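Long-range contacts in erythrocyte binding antigen 140 (Plasmodium falciparum, PDB 4GF2), which probably binds a receptor on the host red-cell surface during erythrocyte invasion, the part described here being its tandem pair of Duffy-binding-like (DBL) domains: residues R18-I24 with C35-R39; W183-F187 with D267-N271; E190-F195 with S221-M226; T237-K241 with N251-D255. The protein carries 3 engineered substitutions. All coordinates share one frame. Residue numbers count along the deposited sequence, not the author numbering.

Contact 1 of 4, residues R18-I24 with C35-R39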
# COMPACT_ATOMS: atom_id res chain seq x y z
N ARG A 18 21.00 -10.68 -23.52
CA ARG A 18 19.67 -10.58 -22.92
C ARG A 18 18.91 -9.48 -23.65
O ARG A 18 19.49 -8.44 -24.00
CB ARG A 18 19.79 -10.26 -21.43
CG ARG A 18 20.46 -11.35 -20.61
CD ARG A 18 20.56 -11.00 -19.13
NE ARG A 18 21.67 -10.09 -18.86
CZ ARG A 18 22.93 -10.47 -18.63
NH1 ARG A 18 23.26 -11.75 -18.65
NH2 ARG A 18 23.86 -9.56 -18.39
N LYS A 19 17.63 -9.72 -23.89
CA LYS A 19 16.81 -8.80 -24.68
C LYS A 19 16.23 -7.65 -23.85
O LYS A 19 16.03 -6.55 -24.36
CB LYS A 19 15.67 -9.56 -25.35
CG LYS A 19 16.08 -10.30 -26.61
CD LYS A 19 14.94 -11.16 -27.13
CE LYS A 19 14.94 -11.25 -28.65
NZ LYS A 19 14.48 -9.98 -29.29
N SER A 20 15.95 -7.91 -22.57
CA SER A 20 15.39 -6.89 -21.70
C SER A 20 16.38 -5.74 -21.52
O SER A 20 17.59 -5.96 -21.48
CB SER A 20 15.04 -7.48 -20.34
OG SER A 20 14.04 -8.48 -20.47
N ILE A 21 15.86 -4.53 -21.41
CA ILE A 21 16.68 -3.35 -21.17
C ILE A 21 16.63 -2.98 -19.69
O ILE A 21 15.58 -2.61 -19.18
CB ILE A 21 16.20 -2.15 -22.01
CG1 ILE A 21 16.23 -2.49 -23.50
CG2 ILE A 21 17.06 -0.93 -21.74
CD1 ILE A 21 15.61 -1.43 -24.40
N LYS A 22 17.76 -3.10 -19.00
CA LYS A 22 17.80 -2.83 -17.57
C LYS A 22 19.07 -2.08 -17.17
O LYS A 22 20.06 -2.07 -17.91
CB LYS A 22 17.71 -4.14 -16.78
CG LYS A 22 18.84 -5.11 -17.07
CD LYS A 22 18.56 -6.50 -16.52
CE LYS A 22 18.81 -6.58 -15.03
NZ LYS A 22 18.65 -7.98 -14.53
N TRP A 23 19.02 -1.43 -16.01
CA TRP A 23 20.17 -0.71 -15.48
C TRP A 23 20.50 -1.22 -14.09
O TRP A 23 19.65 -1.24 -13.21
CB TRP A 23 19.90 0.79 -15.46
CG TRP A 23 19.93 1.42 -16.83
CD1 TRP A 23 18.98 1.29 -17.80
CD2 TRP A 23 20.95 2.26 -17.36
NE1 TRP A 23 19.35 2.01 -18.92
CE2 TRP A 23 20.56 2.61 -18.67
CE3 TRP A 23 22.16 2.75 -16.87
CZ2 TRP A 23 21.34 3.43 -19.49
CZ3 TRP A 23 22.93 3.57 -17.68
CH2 TRP A 23 22.51 3.90 -18.98
N ILE A 24 21.75 -1.63 -13.90
CA ILE A 24 22.16 -2.24 -12.64
C ILE A 24 23.06 -1.29 -11.86
O ILE A 24 24.10 -0.86 -12.34
CB ILE A 24 22.88 -3.57 -12.89
CG1 ILE A 24 21.97 -4.53 -13.65
CG2 ILE A 24 23.29 -4.20 -11.57
CD1 ILE A 24 22.63 -5.17 -14.85
N CYS A 35 25.38 3.41 -12.03
CA CYS A 35 24.36 2.63 -12.72
C CYS A 35 24.82 2.33 -14.14
O CYS A 35 24.96 3.23 -14.96
CB CYS A 35 23.03 3.39 -12.76
SG CYS A 35 22.27 3.65 -11.14
N VAL A 36 25.04 1.05 -14.41
CA VAL A 36 25.53 0.61 -15.70
C VAL A 36 24.43 -0.08 -16.50
O VAL A 36 23.65 -0.85 -15.95
CB VAL A 36 26.70 -0.37 -15.53
CG1 VAL A 36 27.27 -0.78 -16.87
CG2 VAL A 36 27.78 0.25 -14.66
N PRO A 37 24.35 0.21 -17.81
CA PRO A 37 23.35 -0.47 -18.64
C PRO A 37 23.78 -1.90 -18.96
O PRO A 37 24.97 -2.16 -19.16
CB PRO A 37 23.32 0.38 -19.91
CG PRO A 37 24.68 0.98 -20.00
CD PRO A 37 25.15 1.18 -18.58
N ASP A 38 22.83 -2.82 -19.01
CA ASP A 38 23.14 -4.21 -19.30
C ASP A 38 23.82 -4.31 -20.67
O ASP A 38 24.63 -5.21 -20.90
CB ASP A 38 21.86 -5.05 -19.27
CG ASP A 38 22.14 -6.51 -18.97
OD1 ASP A 38 23.17 -6.79 -18.32
OD2 ASP A 38 21.33 -7.37 -19.37
N ARG A 39 23.50 -3.38 -21.56
CA ARG A 39 24.13 -3.37 -22.88
C ARG A 39 25.64 -3.27 -22.73
O ARG A 39 26.39 -3.92 -23.46
CB ARG A 39 23.60 -2.21 -23.72
CG ARG A 39 24.24 -2.14 -25.11
CD ARG A 39 24.03 -0.79 -25.77
NE ARG A 39 24.30 0.31 -24.85
CZ ARG A 39 25.52 0.70 -24.47
NH1 ARG A 39 26.60 0.09 -24.94
NH2 ARG A 39 25.65 1.71 -23.62
O HOH W 1 18.83 -7.22 -19.52
O HOH W 2 20.80 -2.44 -21.23
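A two-pronged salt bridge joins Arg18 to Asp38: Arg18 NE donates to Asp38 OD2 at 2.8 Å and Arg18 NH2 to Asp38 OD1 at 2.9 Å, with N-H...O angles of 161° and 179°, so the carboxylate lies along the guanidinium edge near its plane. Water 1 adds a further link, donating to Asp38 OD2 at 2.5 Å and to Ser20 O at 2.6 Å. Backbone pairing continues from there. Asp38 N donates to Lys22 O at 3.1 Å, and the antiparallel hydrogen-bonded pair Ile24-Val36 is closed by Ile24 N to Val36 O at 2.9 Å and Val36 N to Ile24 O at 3.0 Å. Between them, Trp23 and Pro37 form a non-hydrogen-bonded pair with CA atoms 4.5 Å apart. Their side chains share one sheet face, and Pro37 CB sits 3.6 Å from the centroid of the Trp23 six-membered ring, 8° off its normal, which defines a CH-pi contact. Trp23 CE3 also packs on Cys35 CB at 4.2 Å. The segments thus form the open end of a beta hairpin, strands 23-27 and 33-37, which the Cys25-Cys35 disulfide ties across. Pro37 is the N-cap of helix 38-41. On the indole side, Trp23 NE1 is hydrogen-bonded to Asn186 OD1 and the ring meets Trp183 edge-to-face, both on helix 175-202, while Cys35 packs against Val235 and Leu236 of helix 213-242.

Contact 2 of 4, residues W183-F187 with D267-N271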
# COMPACT_ATOMS: atom_id res chain seq x y z
N TRP A 183 19.65 6.29 -21.01
CA TRP A 183 18.76 5.97 -19.91
C TRP A 183 17.44 6.71 -20.04
O TRP A 183 16.37 6.14 -19.83
CB TRP A 183 19.42 6.31 -18.57
CG TRP A 183 18.55 5.97 -17.41
CD1 TRP A 183 18.59 4.83 -16.67
CD2 TRP A 183 17.50 6.77 -16.87
NE1 TRP A 183 17.63 4.87 -15.69
CE2 TRP A 183 16.95 6.05 -15.79
CE3 TRP A 183 16.97 8.02 -17.19
CZ2 TRP A 183 15.89 6.54 -15.03
CZ3 TRP A 183 15.92 8.51 -16.43
CH2 TRP A 183 15.39 7.77 -15.37
N ASN A 184 17.52 8.00 -20.38
CA ASN A 184 16.33 8.81 -20.57
C ASN A 184 15.40 8.19 -21.62
O ASN A 184 14.19 8.12 -21.41
CB ASN A 184 16.70 10.23 -20.99
CG ASN A 184 15.49 11.14 -21.10
OD1 ASN A 184 14.51 10.99 -20.38
ND2 ASN A 184 15.57 12.10 -22.01
N GLU A 185 15.98 7.75 -22.73
CA GLU A 185 15.20 7.11 -23.79
C GLU A 185 14.62 5.77 -23.33
O GLU A 185 13.45 5.49 -23.56
CB GLU A 185 16.04 6.92 -25.05
CG GLU A 185 16.38 8.22 -25.76
CD GLU A 185 17.38 8.04 -26.89
OE1 GLU A 185 18.26 7.16 -26.78
OE2 GLU A 185 17.29 8.77 -27.90
N ASN A 186 15.44 4.95 -22.68
CA ASN A 186 14.96 3.68 -22.15
C ASN A 186 13.78 3.92 -21.22
O ASN A 186 12.81 3.16 -21.21
CB ASN A 186 16.06 2.94 -21.39
CG ASN A 186 17.25 2.55 -22.27
OD1 ASN A 186 18.36 2.37 -21.76
ND2 ASN A 186 17.03 2.40 -23.57
N PHE A 187 13.87 4.99 -20.44
CA PHE A 187 12.87 5.30 -19.42
C PHE A 187 11.53 5.70 -20.01
O PHE A 187 10.49 5.18 -19.61
CB PHE A 187 13.39 6.43 -18.53
CG PHE A 187 12.36 6.97 -17.59
CD1 PHE A 187 11.97 6.24 -16.47
CD2 PHE A 187 11.78 8.20 -17.81
CE1 PHE A 187 11.03 6.74 -15.60
CE2 PHE A 187 10.83 8.70 -16.94
CZ PHE A 187 10.46 7.97 -15.84
N ASP A 267 9.76 16.73 -9.95
CA ASP A 267 8.66 16.96 -10.88
C ASP A 267 8.68 15.93 -12.01
O ASP A 267 7.66 15.67 -12.65
CB ASP A 267 8.74 18.37 -11.47
CG ASP A 267 7.59 18.69 -12.39
OD1 ASP A 267 6.46 18.21 -12.13
OD2 ASP A 267 7.80 19.42 -13.38
N PHE A 268 9.85 15.34 -12.25
CA PHE A 268 10.01 14.35 -13.30
C PHE A 268 9.29 13.06 -12.92
O PHE A 268 8.77 12.35 -13.79
CB PHE A 268 11.50 14.07 -13.52
CG PHE A 268 11.82 13.42 -14.83
CD1 PHE A 268 11.93 14.17 -15.98
CD2 PHE A 268 12.02 12.05 -14.91
CE1 PHE A 268 12.23 13.58 -17.20
CE2 PHE A 268 12.32 11.45 -16.12
CZ PHE A 268 12.43 12.22 -17.26
N PHE A 269 9.23 12.77 -11.63
CA PHE A 269 8.62 11.53 -11.15
C PHE A 269 7.33 11.75 -10.35
O PHE A 269 6.71 10.79 -9.90
CB PHE A 269 9.61 10.73 -10.32
CG PHE A 269 10.84 10.33 -11.07
CD1 PHE A 269 10.79 9.32 -12.01
CD2 PHE A 269 12.05 10.96 -10.84
CE1 PHE A 269 11.92 8.95 -12.71
CE2 PHE A 269 13.18 10.59 -11.54
CZ PHE A 269 13.12 9.58 -12.47
N LYS A 270 6.94 13.01 -10.17
CA LYS A 270 5.65 13.30 -9.54
C LYS A 270 4.54 12.64 -10.36
O LYS A 270 4.37 12.95 -11.54
CB LYS A 270 5.40 14.80 -9.46
CG LYS A 270 6.18 15.53 -8.38
CD LYS A 270 5.53 16.86 -8.03
CE LYS A 270 6.42 17.71 -7.12
NZ LYS A 270 7.56 18.32 -7.86
N ASN A 271 3.80 11.73 -9.74
CA ASN A 271 2.68 11.09 -10.41
C ASN A 271 1.63 12.13 -10.79
O ASN A 271 1.18 12.91 -9.96
CB ASN A 271 2.06 10.00 -9.54
CG ASN A 271 2.78 8.67 -9.67
OD1 ASN A 271 3.87 8.60 -10.25
ND2 ASN A 271 2.18 7.62 -9.13
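An aromatic cluster of Phe187, Phe268 and Phe269 joins helix 175-202 to the C-terminal end of the short helix 265-269. The closest approach is Phe187 CE2 to Phe268 CE2, 3.2 Å; these two rings, with centroids 5.4 Å apart and planes at 31°, meet obliquely. Phe269 instead directs its edge toward the face of Phe187 in an offset edge-to-face pair, with centroids 5.5 Å apart and planes at 76°, and Phe269 CE1 is 3.6 Å from Phe187 CZ. Because the backbones are wide apart, with no CA pair nearer than 11.1 Å (Asn184 to Phe268), the large rings span the gap. In the helical DBL fold this packing brings the helix 265-269 region back onto helix 175-202, and Phe269 also touches Lys230 and Met233 of helix 213-242. Trp183 meets Phe269 edge to edge, CH2 to CZ at 4.1 Å, while its NE1 is hydrogen-bonded to Gln232. Asn184 OD1 lies near the plane of the Phe268 ring, 3.9 Å from Phe268 CZ.

Contact 3 of 4, residues E190-F195 with S221-M226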
# COMPACT_ATOMS: atom_id res chain seq x y z
N GLU A 190 9.69 2.61 -21.64
CA GLU A 190 9.09 1.68 -20.70
C GLU A 190 7.95 2.37 -19.95
O GLU A 190 6.97 1.74 -19.56
CB GLU A 190 10.17 1.16 -19.74
CG GLU A 190 9.67 0.21 -18.66
CD GLU A 190 9.09 -1.08 -19.23
OE1 GLU A 190 9.12 -1.27 -20.46
OE2 GLU A 190 8.59 -1.90 -18.43
N LYS A 191 8.07 3.68 -19.77
CA LYS A 191 7.05 4.47 -19.09
C LYS A 191 5.75 4.47 -19.88
O LYS A 191 4.68 4.19 -19.34
CB LYS A 191 7.55 5.90 -18.87
CG LYS A 191 6.56 6.83 -18.20
CD LYS A 191 7.28 7.97 -17.50
CE LYS A 191 6.58 9.30 -17.69
NZ LYS A 191 5.21 9.30 -17.13
N LYS A 192 5.84 4.77 -21.18
CA LYS A 192 4.68 4.71 -22.06
C LYS A 192 4.02 3.34 -21.99
O LYS A 192 2.82 3.23 -21.74
CB LYS A 192 5.08 4.99 -23.51
CG LYS A 192 5.40 6.44 -23.82
CD LYS A 192 5.72 6.61 -25.30
CE LYS A 192 6.22 8.01 -25.61
NZ LYS A 192 6.54 8.18 -27.06
N ARG A 193 4.82 2.30 -22.23
CA ARG A 193 4.30 0.94 -22.28
C ARG A 193 3.55 0.58 -21.00
O ARG A 193 2.42 0.10 -21.05
CB ARG A 193 5.43 -0.05 -22.52
CG ARG A 193 4.96 -1.46 -22.83
CD ARG A 193 6.12 -2.43 -22.87
NE ARG A 193 6.68 -2.68 -21.54
CZ ARG A 193 6.15 -3.52 -20.65
NH1 ARG A 193 5.05 -4.19 -20.93
NH2 ARG A 193 6.72 -3.68 -19.47
N LEU A 194 4.17 0.83 -19.86
CA LEU A 194 3.55 0.49 -18.59
C LEU A 194 2.26 1.28 -18.37
O LEU A 194 1.31 0.78 -17.76
CB LEU A 194 4.51 0.73 -17.43
CG LEU A 194 5.67 -0.27 -17.31
CD1 LEU A 194 6.64 0.17 -16.22
CD2 LEU A 194 5.16 -1.68 -17.02
N PHE A 195 2.21 2.51 -18.88
CA PHE A 195 1.02 3.33 -18.69
C PHE A 195 -0.11 2.93 -19.63
O PHE A 195 -1.28 3.03 -19.28
CB PHE A 195 1.35 4.82 -18.86
CG PHE A 195 0.36 5.72 -18.18
CD1 PHE A 195 0.44 5.96 -16.82
CD2 PHE A 195 -0.67 6.31 -18.91
CE1 PHE A 195 -0.48 6.79 -16.19
CE2 PHE A 195 -1.58 7.14 -18.28
CZ PHE A 195 -1.49 7.38 -16.92
N SER A 221 2.81 -2.15 -10.94
CA SER A 221 4.02 -2.31 -11.73
C SER A 221 4.58 -0.94 -12.10
O SER A 221 5.78 -0.70 -12.02
CB SER A 221 3.74 -3.12 -12.99
OG SER A 221 3.37 -4.45 -12.67
N TYR A 222 3.69 -0.04 -12.51
CA TYR A 222 4.08 1.30 -12.92
C TYR A 222 4.72 2.06 -11.76
O TYR A 222 5.73 2.74 -11.93
CB TYR A 222 2.88 2.07 -13.45
CG TYR A 222 3.21 3.46 -13.94
CD1 TYR A 222 3.62 3.68 -15.25
CD2 TYR A 222 3.10 4.56 -13.10
CE1 TYR A 222 3.93 4.95 -15.70
CE2 TYR A 222 3.40 5.83 -13.54
CZ TYR A 222 3.81 6.02 -14.85
OH TYR A 222 4.11 7.29 -15.29
N THR A 223 4.13 1.93 -10.58
CA THR A 223 4.65 2.60 -9.40
C THR A 223 6.08 2.17 -9.09
O THR A 223 6.97 3.01 -8.95
CB THR A 223 3.78 2.32 -8.17
OG1 THR A 223 2.53 3.00 -8.32
CG2 THR A 223 4.45 2.81 -6.89
N SER A 224 6.30 0.86 -8.98
CA SER A 224 7.62 0.37 -8.62
C SER A 224 8.66 0.78 -9.66
O SER A 224 9.80 1.09 -9.31
CB SER A 224 7.61 -1.16 -8.44
OG SER A 224 7.20 -1.81 -9.63
N PHE A 225 8.25 0.81 -10.92
CA PHE A 225 9.16 1.18 -12.00
C PHE A 225 9.60 2.63 -11.87
O PHE A 225 10.74 2.97 -12.19
CB PHE A 225 8.48 0.97 -13.36
CG PHE A 225 9.12 1.74 -14.47
CD1 PHE A 225 10.27 1.28 -15.07
CD2 PHE A 225 8.58 2.94 -14.90
CE1 PHE A 225 10.87 1.99 -16.09
CE2 PHE A 225 9.17 3.66 -15.92
CZ PHE A 225 10.31 3.18 -16.52
N MET A 226 8.70 3.49 -11.40
CA MET A 226 9.04 4.89 -11.17
C MET A 226 9.97 5.02 -9.96
O MET A 226 10.93 5.79 -10.00
CB MET A 226 7.77 5.71 -10.95
CG MET A 226 6.84 5.75 -12.16
SD MET A 226 7.53 6.62 -13.58
CE MET A 226 7.36 8.33 -13.07
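Leu194 occupies the apolar centre, its CA-to-CB bond directed at the opposing helix. Leu194 CD1 approaches Phe225 CG to 3.4 Å and Leu194 CB lies 3.8 Å from Tyr222 CD1, so the leucine fits between two aromatic side chains, Tyr222 and Phe225, about one helical turn apart (i, i+3). Leu194 and Tyr222 also have the nearest CA atoms, 5.8 Å apart. Phe225 extends the apolar surface along the first helix: Phe225 CE2 is 3.9 Å from Lys191 CA, and Phe225 CE1 is 3.3 Å from Glu190 CG. Phe195 presents its edge to the face of Tyr222, with centroids 5.5 Å apart, planes at 66° and Phe195 CD1 3.8 Å from Tyr222 CE1. The axes of segments 190-195 and 221-226 run antiparallel at 161° and come within 9.9 Å, as expected for the long helices 175-202 and 213-242, which form an antiparallel helical hairpin in this DBL domain. Near this end of the hairpin, the disulfide Cys202-Cys215 links the helices covalently. Further out, Lys191 CD packs against Met226 SD at 4.2 Å, and Lys191 NZ donates a hydrogen bond to Tyr222 OH at 2.9 Å, crossing the interface. At the outer edge Glu190 makes a salt bridge within its own helix: Arg193 NE to Glu190 OE1 measures 3.0 Å and Arg193 NH2 to Glu190 OE2 2.8 Å.

Contact 4 of 4, residues T237-K241 with N251-D255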
# COMPACT_ATOMS: atom_id res chain seq x y z
N THR A 237 22.52 11.51 -12.26
CA THR A 237 22.49 12.96 -12.29
C THR A 237 23.54 13.54 -11.34
O THR A 237 24.11 14.60 -11.61
CB THR A 237 21.10 13.51 -11.93
OG1 THR A 237 20.81 14.66 -12.73
CG2 THR A 237 21.01 13.88 -10.46
N ASN A 238 23.78 12.85 -10.23
CA ASN A 238 24.81 13.27 -9.29
C ASN A 238 26.19 13.02 -9.87
O ASN A 238 27.10 13.84 -9.70
CB ASN A 238 24.66 12.54 -7.96
CG ASN A 238 23.35 12.84 -7.27
OD1 ASN A 238 22.69 13.84 -7.56
ND2 ASN A 238 22.95 11.97 -6.35
N LEU A 239 26.35 11.90 -10.57
CA LEU A 239 27.61 11.57 -11.22
C LEU A 239 27.97 12.61 -12.28
O LEU A 239 29.14 12.87 -12.53
CB LEU A 239 27.55 10.17 -11.83
CG LEU A 239 27.56 9.03 -10.81
CD1 LEU A 239 27.30 7.71 -11.50
CD2 LEU A 239 28.88 8.98 -10.05
N TYR A 240 26.95 13.18 -12.91
CA TYR A 240 27.18 14.23 -13.89
C TYR A 240 27.82 15.44 -13.22
O TYR A 240 28.92 15.86 -13.59
CB TYR A 240 25.88 14.64 -14.58
CG TYR A 240 26.09 15.68 -15.66
CD1 TYR A 240 26.61 15.33 -16.89
CD2 TYR A 240 25.76 17.01 -15.44
CE1 TYR A 240 26.81 16.27 -17.88
CE2 TYR A 240 25.95 17.96 -16.42
CZ TYR A 240 26.47 17.58 -17.64
OH TYR A 240 26.66 18.53 -18.62
N LYS A 241 27.13 15.99 -12.22
CA LYS A 241 27.64 17.13 -11.48
C LYS A 241 29.05 16.86 -10.96
O LYS A 241 29.94 17.69 -11.11
CB LYS A 241 26.71 17.46 -10.31
CG LYS A 241 25.36 18.03 -10.73
CD LYS A 241 24.37 18.04 -9.57
CE LYS A 241 23.04 18.65 -9.98
NZ LYS A 241 21.98 18.41 -8.96
N ASN A 251 23.87 23.32 -18.81
CA ASN A 251 22.46 23.04 -18.60
C ASN A 251 22.04 21.68 -19.13
O ASN A 251 20.85 21.44 -19.38
CB ASN A 251 21.60 24.12 -19.26
CG ASN A 251 21.97 25.51 -18.80
OD1 ASN A 251 21.54 25.96 -17.74
ND2 ASN A 251 22.77 26.21 -19.60
N PHE A 252 23.00 20.78 -19.29
CA PHE A 252 22.71 19.45 -19.80
C PHE A 252 21.52 18.84 -19.07
O PHE A 252 20.52 18.48 -19.68
CB PHE A 252 23.94 18.55 -19.67
CG PHE A 252 23.74 17.17 -20.22
CD1 PHE A 252 23.60 16.97 -21.58
CD2 PHE A 252 23.69 16.07 -19.38
CE1 PHE A 252 23.42 15.69 -22.09
CE2 PHE A 252 23.51 14.80 -19.88
CZ PHE A 252 23.37 14.61 -21.24
N LEU A 253 21.63 18.74 -17.75
CA LEU A 253 20.57 18.13 -16.95
C LEU A 253 19.30 18.96 -17.04
O LEU A 253 18.21 18.43 -17.22
CB LEU A 253 21.00 17.99 -15.49
CG LEU A 253 22.23 17.11 -15.26
CD1 LEU A 253 22.65 17.14 -13.80
CD2 LEU A 253 21.96 15.68 -15.71
N ASN A 254 19.45 20.28 -16.91
CA ASN A 254 18.32 21.19 -16.98
C ASN A 254 17.57 21.07 -18.31
O ASN A 254 16.38 20.74 -18.33
CB ASN A 254 18.78 22.64 -16.79
CG ASN A 254 17.67 23.64 -16.97
OD1 ASN A 254 17.62 24.36 -17.96
ND2 ASN A 254 16.76 23.69 -16.00
N ASP A 255 18.28 21.33 -19.40
CA ASP A 255 17.71 21.17 -20.74
C ASP A 255 16.96 19.84 -20.85
O ASP A 255 15.82 19.81 -21.31
CB ASP A 255 18.82 21.21 -21.80
CG ASP A 255 19.49 22.57 -21.88
OD1 ASP A 255 18.82 23.59 -21.63
OD2 ASP A 255 20.70 22.61 -22.19
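Two consecutive helices of the first DBL domain pack here: the C-terminal part of helix 213-242 meets the first turn of helix 252-259 across the connection between them. Leu253 has the largest covered area, 92 Å², and its m,t rotamer (chi1 -61°, chi2 174°) extends the side chain toward the first helix. There Leu253 CD1 reaches Thr237 OG1 at 3.3 Å, Tyr240 CD2 at 3.5 Å and Lys241 CE at 4.1 Å. The last of these contacts uses the extended Lys241 chain, whose chi2 to chi4 are all t. Tyr240 and Phe252 both have t chi1, with chi2 of 76° and 68°, and their CA-to-CB bonds point at each other's segment. Their planes, 30° apart, are near parallel but slid sideways, so at a centroid distance of 5.0 Å the rings barely overlap. Phe252 and Leu253 also touch Ile180 of helix 175-202. The Tyr240 hydroxyl is hydrogen-bonded to Lys249 O in the connection, and Tyr240 OH comes within 2.9 Å of Phe252 CB.

How the contacts relate
Contacts 1, 2 and 4 are mostly buried, whereas contact 3 is partly exposed. Contacts 2 and 3 share helix 175-202, and 3 and 4 share helix 213-242. Chemistry follows the type of element more than burial: contact 1, on the hairpin, combines strand hydrogen bonds with a salt bridge; contacts 2 and 4 have no hydrogen bond across their segments; contact 3 has one, at its polar edge. Contacts 2 and 3, with centres 10 Å apart, form continuous packing through Phe187 CD1 to Phe225 CZ at 3.5 Å and Phe269 CD1 to Met226 CE at 3.7 Å. Contact 1 joins contact 2 through Trp23 CD2 to Trp183 CD1, 3.6 Å; contact 4 touches none of the others.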